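Local coordinates for protein phosphopantetheine adenylyltransferase (Archaeoglobus fulgidus, PDB 3DO8) that probably transfers an adenylyl group reversibly from ATP to 4'-phosphopantetheine, giving dephospho-CoA and pyrophosphate in coenzyme A biosynthesis, at residues 16-21 and 136-141; 84-89 and 111-116. One frame throughout, in Å; residues are numbered along the deposited sequence.

How the contacts relate
Contacts 1 and 2 illustrate how one nucleotidyltransferase fold is tied together at separate places. Within a chain their centres lie 23 Å apart and their nearest atoms about 10 Å. Contact 1 (16-21 with 136-141) joins the first helix to the C-terminal tail; its helical segment begins at His16, the second histidine of the HxGH signature, which in this superfamily belongs to the ATP site. Contact 2 (84-89 with 111-116) lies at the N-terminal ends of strands 89-92 and 116-121, whereas nucleotide sites of this fold open at the C-terminal ends. The dimer brings them together: Tyr89 OH of contact 2 bonds Asp21 OD2 of contact 1 in the second subunit, and Glu88 pairs with Lys18 there.

Contact 1: 16-21 and 136-141; sequences HKKLID and IKRGEI
Asp21 sets its CG anti to the backbone N (chi1 -169°), which carries the carboxylate out from the helix to Arg138, whose chain bends at chi2 (-41°), setting CD beside the Asp21 carboxylate. Helix 14-27 is the first helix of a Rossmann-like nucleotidyltransferase fold and begins at the HxGH signature, whose histidines His13 and His16 stack; the segment it meets begins with the last residue of the ISSTRI motif, Ile136, and continues into the C-terminal tail.

The guanidinium of Arg138 lies over the helix backbone. Lys17 O sits beneath the centre of one face, 3.7 Å from CZ, while Lys18 CG meets the edge in plane, 3.4 Å from NH2. Arg138 NH2 also pairs with Glu14, which would help to fix the turn of the group. On the other terminal nitrogen, NH1 forms a long salt bridge to Asp21 OD2 at 3.5 Å, the two flat groups being 46° apart. Asp21 OD1 takes a weak bond from Gly139 N at 3.5 Å, but its stronger partner is Tyr66 OH; OD2 is shared with Lys25 and with Tyr89 OH of the second subunit. Gly139 has backbone angles that would jam a CB against the preceding carbonyl.

Ile136 packs against the carboxylate, CG2 lying 3.4 Å from Asp21 OD2, and its side chain crosses the extended Lys18 chain at about a right angle, CD1 4.0 Å from Lys18 CG.

Contact 2: 84-89 and 111-116; sequences DVDFEY and GKRKIT
Across the contact Asp86 meets two cations, neither of which uses the usual in-plane geometry. Lys112 NZ reaches OD1 at 3.0 Å from above the carboxylate, 38° out of its plane. OD2 lies 3.3 Å from Arg113 NH2, over a guanidinium face, so this salt bridge rests on charge alone, no N-H pointing at it. Arg107 of helix 97-110 adds a salt bridge to OD1.

Bends at chi2 and chi3 fold the Lys112 chain, and its NZ also donates to Asp84 O at 3.1 Å. An alanine in place of Lys112 would probably leave Asp84 O without this donor and the Asp86 carboxylate to its arginines, freer to turn.

Further along, Ile115 fits CG2 against the backbone, 3.5 Å from Tyr89 C, and sets CD1 at the edge of the Phe87 ring. Thr116 N donates to Glu88 O at 3.1 Å, and a water joins that oxygen to Thr116 OG1. The Tyr89 and Thr116 side chains run side by side, Tyr89 CD1 3.7 Å from Thr116 CB. Strand 89-92, helix 97-110, ended at Gly111 by a Schellman motif, and strand 116-121 follow one another, the parallel strands side by side: a beta-alpha-beta crossover of the Rossmann-like fold.

Contact 1: 16-21 and 136-141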
ATOM      1  N   HIS A  16      -2.775  10.227  -7.778  1.00 12.59           N
ATOM      2  CA  HIS A  16      -1.758   9.546  -8.568  1.00 13.43           C
ATOM      3  C   HIS A  16      -0.405   9.643  -7.866  1.00 13.14           C
ATOM      4  O   HIS A  16       0.389   8.698  -7.863  1.00 13.69           O
ATOM      5  CB  HIS A  16      -1.576  10.120  -9.964  1.00 13.25           C
ATOM      6  CG  HIS A  16      -2.786  10.060 -10.837  1.00 14.67           C
ATOM      7  ND1 HIS A  16      -3.417   8.884 -11.197  1.00 16.09           N
ATOM      8  CD2 HIS A  16      -3.440  11.053 -11.481  1.00 13.92           C
ATOM      9  CE1 HIS A  16      -4.428   9.174 -12.006  1.00 14.34           C
ATOM     10  NE2 HIS A  16      -4.472  10.481 -12.173  1.00 18.20           N
ATOM     11  N   LYS A  17      -0.095  10.812  -7.326  1.00 12.70           N
ATOM     12  CA  LYS A  17       1.163  10.995  -6.632  1.00 13.29           C
ATOM     13  C   LYS A  17       1.302  10.084  -5.412  1.00 12.95           C
ATOM     14  O   LYS A  17       2.405   9.572  -5.131  1.00 13.58           O
ATOM     15  CB  LYS A  17       1.397  12.456  -6.331  1.00 13.51           C
ATOM     16  CG  LYS A  17       1.438  13.279  -7.625  1.00 14.06           C
ATOM     17  CD  LYS A  17       1.584  14.771  -7.354  1.00 15.90           C
ATOM     18  CE  LYS A  17       1.530  15.586  -8.626  1.00 17.87           C
ATOM     19  NZ  LYS A  17       1.634  17.075  -8.398  1.00 18.53           N
ATOM     20  N   LYS A  18       0.193   9.810  -4.722  1.00 12.91           N
ATOM     21  CA  LYS A  18       0.252   8.857  -3.613  1.00 13.91           C
ATOM     22  C   LYS A  18       0.549   7.457  -4.126  1.00 13.08           C
ATOM     23  O   LYS A  18       1.364   6.730  -3.548  1.00 13.01           O
ATOM     24  CB  LYS A  18      -1.026   8.868  -2.803  1.00 14.14           C
ATOM     25  CG  LYS A  18      -1.270  10.166  -2.049  1.00 16.78           C
ATOM     26  CD  LYS A  18      -2.645  10.229  -1.396  1.00 19.10           C
ATOM     27  CE  LYS A  18      -2.709  11.382  -0.380  1.00 22.60           C
ATOM     28  NZ  LYS A  18      -4.046  11.384   0.263  1.00 27.88           N
ATOM     29  N   LEU A  19      -0.117   7.070  -5.203  1.00 12.55           N
ATOM     30  CA  LEU A  19       0.118   5.753  -5.789  1.00 12.88           C
ATOM     31  C   LEU A  19       1.593   5.600  -6.182  1.00 12.80           C
ATOM     32  O   LEU A  19       2.220   4.560  -5.951  1.00 12.07           O
ATOM     33  CB  LEU A  19      -0.738   5.557  -7.035  1.00 14.18           C
ATOM     34  CG  LEU A  19      -2.249   5.494  -6.918  1.00 17.04           C
ATOM     35  CD1 LEU A  19      -2.875   4.966  -8.241  1.00 18.47           C
ATOM     36  CD2 LEU A  19      -2.644   4.650  -5.727  1.00 19.93           C
ATOM     37  N   ILE A  20       2.111   6.625  -6.845  1.00 12.27           N
ATOM     38  CA  ILE A  20       3.480   6.606  -7.326  1.00 12.20           C
ATOM     39  C   ILE A  20       4.448   6.510  -6.144  1.00 11.45           C
ATOM     40  O   ILE A  20       5.450   5.755  -6.201  1.00 12.52           O
ATOM     41  CB  ILE A  20       3.784   7.859  -8.214  1.00 11.20           C
ATOM     42  CG1 ILE A  20       3.073   7.721  -9.557  1.00 12.10           C
ATOM     43  CG2 ILE A  20       5.283   8.062  -8.435  1.00 12.79           C
ATOM     44  CD1 ILE A  20       2.928   9.006 -10.366  1.00 12.89           C
ATOM     45  N   ASP A  21       4.167   7.255  -5.064  1.00 11.22           N
ATOM     46  CA  ASP A  21       5.061   7.239  -3.890  1.00 10.93           C
ATOM     47  C   ASP A  21       5.106   5.825  -3.312  1.00 10.42           C
ATOM     48  O   ASP A  21       6.153   5.308  -2.974  1.00 11.06           O
ATOM     49  CB  ASP A  21       4.568   8.196  -2.805  1.00 11.64           C
ATOM     50  CG  ASP A  21       5.593   8.405  -1.704  1.00 12.80           C
ATOM     51  OD1 ASP A  21       6.713   8.869  -2.031  1.00 15.25           O
ATOM     52  OD2 ASP A  21       5.267   8.109  -0.507  1.00 14.13           O
ATOM     53  N   ILE A 136       2.641  13.701   3.132  1.00 34.68           N
ATOM     54  CA  ILE A 136       3.552  12.591   2.910  1.00 35.32           C
ATOM     55  C   ILE A 136       4.844  13.147   2.314  1.00 35.33           C
ATOM     56  O   ILE A 136       4.819  13.850   1.295  1.00 34.30           O
ATOM     57  CB  ILE A 136       2.993  11.552   1.930  1.00 34.95           C
ATOM     58  CG1 ILE A 136       1.732  10.878   2.491  1.00 35.36           C
ATOM     59  CG2 ILE A 136       4.057  10.510   1.633  1.00 33.98           C
ATOM     60  CD1 ILE A 136       0.789  10.364   1.413  1.00 35.48           C
ATOM     61  N   LYS A 137       5.964  12.832   2.952  1.00 36.12           N
ATOM     62  CA  LYS A 137       7.263  13.212   2.427  1.00 37.00           C
ATOM     63  C   LYS A 137       7.634  12.279   1.266  1.00 37.12           C
ATOM     64  O   LYS A 137       7.950  11.101   1.479  1.00 35.06           O
ATOM     65  CB  LYS A 137       8.305  13.167   3.541  1.00 37.28           C
ATOM     66  CG  LYS A 137       8.000  14.160   4.673  1.00 40.05           C
ATOM     67  CD  LYS A 137       8.612  15.535   4.432  1.00 42.12           C
ATOM     68  CE  LYS A 137      10.107  15.539   4.731  1.00 43.64           C
ATOM     69  NZ  LYS A 137      10.635  16.913   4.994  1.00 44.11           N
ATOM     70  N   ARG A 138       7.560  12.812   0.042  1.00 37.98           N
ATOM     71  CA  ARG A 138       7.906  12.050  -1.169  1.00 39.66           C
ATOM     72  C   ARG A 138       9.390  11.788  -1.250  1.00 40.40           C
ATOM     73  O   ARG A 138      10.203  12.647  -0.920  1.00 40.43           O
ATOM     74  CB  ARG A 138       7.518  12.799  -2.447  1.00 39.88           C
ATOM     75  CG  ARG A 138       6.078  13.210  -2.535  1.00 42.38           C
ATOM     76  CD  ARG A 138       5.166  12.135  -2.031  1.00 46.21           C
ATOM     77  NE  ARG A 138       3.786  12.384  -2.438  1.00 48.49           N
ATOM     78  CZ  ARG A 138       2.745  11.632  -2.089  1.00 49.41           C
ATOM     79  NH1 ARG A 138       2.889  10.567  -1.298  1.00 50.16           N
ATOM     80  NH2 ARG A 138       1.548  11.959  -2.529  1.00 49.38           N
ATOM     81  N   GLY A 139       9.729  10.597  -1.718  1.00 41.34           N
ATOM     82  CA  GLY A 139      11.113  10.206  -1.929  1.00 41.93           C
ATOM     83  C   GLY A 139      11.261   8.732  -1.633  1.00 42.65           C
ATOM     84  O   GLY A 139      10.298   8.058  -1.283  1.00 43.33           O
ATOM     85  N   GLU A 140      12.466   8.217  -1.820  1.00 43.46           N
ATOM     86  CA  GLU A 140      12.806   6.901  -1.325  1.00 44.10           C
ATOM     87  C   GLU A 140      13.295   7.139   0.104  1.00 44.44           C
ATOM     88  O   GLU A 140      13.752   8.241   0.419  1.00 43.94           O
ATOM     89  CB  GLU A 140      13.850   6.261  -2.239  1.00 44.30           C
ATOM     90  CG  GLU A 140      13.292   6.089  -3.651  1.00 44.82           C
ATOM     91  CD  GLU A 140      14.294   5.584  -4.678  1.00 45.48           C
ATOM     92  OE1 GLU A 140      14.960   6.438  -5.321  1.00 49.01           O
ATOM     93  OE2 GLU A 140      14.364   4.343  -4.876  1.00 45.76           O
ATOM     94  N   ILE A 141      13.147   6.143   0.972  1.00 45.06           N
ATOM     95  CA  ILE A 141      13.477   6.310   2.392  1.00 45.61           C
ATOM     96  C   ILE A 141      14.941   5.922   2.727  1.00 46.00           C
ATOM     97  O   ILE A 141      15.544   6.510   3.628  1.00 45.98           O
ATOM     98  CB  ILE A 141      12.478   5.516   3.315  1.00 45.80           C
ATOM     99  CG1 ILE A 141      12.696   4.010   3.201  1.00 45.56           C
ATOM    100  CG2 ILE A 141      11.009   5.861   2.991  1.00 45.98           C
ATOM    101  CD1 ILE A 141      11.797   3.224   4.091  1.00 46.03           C
TER

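Contact 2: 84-89 and 111-116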
ATOM      1  N   ASP A  84       1.127 -11.847 -17.653  1.00 18.26           N
ATOM      2  CA  ASP A  84       2.301 -12.430 -18.292  1.00 19.93           C
ATOM      3  C   ASP A  84       3.510 -12.266 -17.360  1.00 20.58           C
ATOM      4  O   ASP A  84       4.132 -13.253 -16.927  1.00 23.22           O
ATOM      5  CB  ASP A  84       2.509 -11.704 -19.637  1.00 20.41           C
ATOM      6  CG  ASP A  84       3.340 -12.482 -20.613  1.00 23.44           C
ATOM      7  OD1 ASP A  84       3.459 -13.721 -20.465  1.00 24.14           O
ATOM      8  OD2 ASP A  84       3.861 -11.833 -21.545  1.00 28.03           O
ATOM      9  N   VAL A  85       3.796 -11.033 -16.993  1.00 19.96           N
ATOM     10  CA  VAL A  85       4.942 -10.721 -16.142  1.00 20.01           C
ATOM     11  C   VAL A  85       4.624 -11.058 -14.710  1.00 19.61           C
ATOM     12  O   VAL A  85       3.477 -10.853 -14.246  1.00 20.17           O
ATOM     13  CB  VAL A  85       5.305  -9.219 -16.252  1.00 20.71           C
ATOM     14  CG1 VAL A  85       6.469  -8.826 -15.272  1.00 20.75           C
ATOM     15  CG2 VAL A  85       5.613  -8.837 -17.685  1.00 21.26           C
ATOM     16  N   ASP A  86       5.633 -11.528 -13.978  1.00 18.57           N
ATOM     17  CA  ASP A  86       5.479 -11.818 -12.575  1.00 18.03           C
ATOM     18  C   ASP A  86       5.874 -10.536 -11.852  1.00 18.31           C
ATOM     19  O   ASP A  86       7.008 -10.007 -12.037  1.00 23.07           O
ATOM     20  CB  ASP A  86       6.309 -13.011 -12.095  1.00 18.24           C
ATOM     21  CG  ASP A  86       5.802 -14.357 -12.632  1.00 19.60           C
ATOM     22  OD1 ASP A  86       4.602 -14.494 -12.950  1.00 20.00           O
ATOM     23  OD2 ASP A  86       6.619 -15.307 -12.726  1.00 26.95           O
ATOM     24  N   PHE A  87       4.904  -9.975 -11.159  1.00 15.77           N
ATOM     25  CA  PHE A  87       5.087  -8.835 -10.277  1.00 14.97           C
ATOM     26  C   PHE A  87       4.924  -9.310  -8.842  1.00 14.36           C
ATOM     27  O   PHE A  87       4.097 -10.195  -8.557  1.00 16.07           O
ATOM     28  CB  PHE A  87       4.017  -7.754 -10.551  1.00 15.50           C
ATOM     29  CG  PHE A  87       4.141  -7.099 -11.885  1.00 13.43           C
ATOM     30  CD1 PHE A  87       5.090  -6.112 -12.100  1.00 13.21           C
ATOM     31  CD2 PHE A  87       3.281  -7.436 -12.928  1.00 15.72           C
ATOM     32  CE1 PHE A  87       5.215  -5.507 -13.336  1.00 14.34           C
ATOM     33  CE2 PHE A  87       3.388  -6.823 -14.166  1.00 17.48           C
ATOM     34  CZ  PHE A  87       4.364  -5.856 -14.373  1.00 17.13           C
ATOM     35  N   GLU A  88       5.683  -8.711  -7.938  1.00 13.81           N
ATOM     36  CA  GLU A  88       5.493  -8.979  -6.518  1.00 14.23           C
ATOM     37  C   GLU A  88       4.280  -8.222  -5.931  1.00 12.95           C
ATOM     38  O   GLU A  88       3.508  -8.787  -5.161  1.00 13.84           O
ATOM     39  CB  GLU A  88       6.754  -8.624  -5.737  1.00 15.08           C
ATOM     40  CG  GLU A  88       6.692  -9.004  -4.288  1.00 17.83           C
ATOM     41  CD  GLU A  88       8.070  -8.952  -3.596  1.00 20.60           C
ATOM     42  OE1 GLU A  88       9.108  -8.810  -4.299  1.00 27.86           O
ATOM     43  OE2 GLU A  88       8.119  -9.046  -2.352  1.00 28.57           O
ATOM     44  N   TYR A  89       4.145  -6.946  -6.294  1.00 11.81           N
ATOM     45  CA  TYR A  89       3.088  -6.071  -5.790  1.00 11.27           C
ATOM     46  C   TYR A  89       2.409  -5.399  -6.993  1.00 11.40           C
ATOM     47  O   TYR A  89       3.073  -5.056  -7.977  1.00 10.90           O
ATOM     48  CB  TYR A  89       3.686  -4.961  -4.901  1.00 11.70           C
ATOM     49  CG  TYR A  89       4.224  -5.457  -3.573  1.00 12.19           C
ATOM     50  CD1 TYR A  89       3.375  -5.996  -2.623  1.00 12.35           C
ATOM     51  CD2 TYR A  89       5.584  -5.386  -3.276  1.00 13.35           C
ATOM     52  CE1 TYR A  89       3.841  -6.429  -1.411  1.00 13.25           C
ATOM     53  CE2 TYR A  89       6.072  -5.850  -2.060  1.00 15.02           C
ATOM     54  CZ  TYR A  89       5.180  -6.366  -1.127  1.00 13.79           C
ATOM     55  OH  TYR A  89       5.585  -6.832   0.124  1.00 15.53           O
ATOM     56  N   GLY A 111      -2.535 -20.282 -14.464  1.00 13.69           N
ATOM     57  CA  GLY A 111      -1.440 -20.994 -13.812  1.00 14.39           C
ATOM     58  C   GLY A 111      -0.264 -20.109 -13.476  1.00 14.54           C
ATOM     59  O   GLY A 111       0.898 -20.545 -13.529  1.00 14.85           O
ATOM     60  N   LYS A 112      -0.579 -18.856 -13.128  1.00 14.09           N
ATOM     61  CA  LYS A 112       0.420 -17.891 -12.660  1.00 16.27           C
ATOM     62  C   LYS A 112       0.223 -17.619 -11.179  1.00 16.18           C
ATOM     63  O   LYS A 112      -0.916 -17.581 -10.685  1.00 17.12           O
ATOM     64  CB  LYS A 112       0.247 -16.584 -13.415  1.00 16.35           C
ATOM     65  CG  LYS A 112       0.323 -16.675 -14.889  1.00 18.82           C
ATOM     66  CD  LYS A 112       1.710 -16.924 -15.360  1.00 21.02           C
ATOM     67  CE  LYS A 112       2.570 -15.668 -15.286  1.00 22.96           C
ATOM     68  NZ  LYS A 112       4.005 -15.967 -15.519  1.00 22.04           N
ATOM     69  N   ARG A 113       1.310 -17.375 -10.464  1.00 16.05           N
ATOM     70  CA  ARG A 113       1.172 -17.048  -9.043  1.00 18.05           C
ATOM     71  C   ARG A 113       0.484 -15.705  -8.866  1.00 15.90           C
ATOM     72  O   ARG A 113       0.702 -14.801  -9.622  1.00 14.60           O
ATOM     73  CB  ARG A 113       2.501 -16.989  -8.344  1.00 18.52           C
ATOM     74  CG  ARG A 113       3.463 -15.997  -8.881  1.00 24.08           C
ATOM     75  CD  ARG A 113       4.533 -15.724  -7.825  1.00 27.52           C
ATOM     76  NE  ARG A 113       5.735 -15.123  -8.400  1.00 31.99           N
ATOM     77  CZ  ARG A 113       6.627 -15.785  -9.141  1.00 34.87           C
ATOM     78  NH1 ARG A 113       6.445 -17.060  -9.449  1.00 35.19           N
ATOM     79  NH2 ARG A 113       7.693 -15.152  -9.607  1.00 36.68           N
ATOM     80  N   LYS A 114      -0.297 -15.589  -7.821  1.00 15.91           N
ATOM     81  CA  LYS A 114      -0.988 -14.352  -7.549  1.00 16.73           C
ATOM     82  C   LYS A 114       0.032 -13.249  -7.206  1.00 15.85           C
ATOM     83  O   LYS A 114       1.168 -13.505  -6.771  1.00 16.72           O
ATOM     84  CB  LYS A 114      -2.051 -14.562  -6.467  1.00 18.98           C
ATOM     85  CG  LYS A 114      -3.324 -15.263  -7.024  1.00 20.81           C
ATOM     86  CD  LYS A 114      -4.372 -15.503  -5.942  1.00 22.74           C
ATOM     87  CE  LYS A 114      -5.627 -16.087  -6.470  1.00 27.34           C
ATOM     88  NZ  LYS A 114      -6.195 -15.309  -7.637  1.00 35.08           N
ATOM     89  N   ILE A 115      -0.379 -12.024  -7.475  1.00 13.60           N
ATOM     90  CA  ILE A 115       0.366 -10.811  -7.096  1.00 12.90           C
ATOM     91  C   ILE A 115      -0.241 -10.248  -5.806  1.00 12.54           C
ATOM     92  O   ILE A 115      -1.457 -10.269  -5.634  1.00 13.46           O
ATOM     93  CB  ILE A 115       0.244  -9.732  -8.221  1.00 12.66           C
ATOM     94  CG1 ILE A 115       0.653 -10.276  -9.620  1.00 13.12           C
ATOM     95  CG2 ILE A 115       1.039  -8.467  -7.865  1.00 14.45           C
ATOM     96  CD1 ILE A 115       0.253  -9.382 -10.733  1.00 14.24           C
ATOM     97  N   THR A 116       0.593  -9.731  -4.909  1.00 11.56           N
ATOM     98  CA  THR A 116       0.059  -9.062  -3.708  1.00 11.56           C
ATOM     99  C   THR A 116      -0.518  -7.691  -4.086  1.00 11.81           C
ATOM    100  O   THR A 116       0.217  -6.831  -4.552  1.00 11.11           O
ATOM    101  CB  THR A 116       1.118  -8.925  -2.606  1.00 11.18           C
ATOM    102  OG1 THR A 116       1.520 -10.240  -2.205  1.00 13.86           O
ATOM    103  CG2 THR A 116       0.532  -8.212  -1.390  1.00 13.88           C
TER
HETATM  104  O   HOH W   1       4.097 -15.930 -18.580  1.00 41.24           O
HETATM  105  O   HOH W   2       9.253 -15.090 -12.469  1.00 49.70           O
HETATM  106  O   HOH W   3       3.800 -12.821  -8.395  1.00 39.03           O
HETATM  107  O   HOH W   4       3.645 -11.068  -3.644  1.00 22.10           O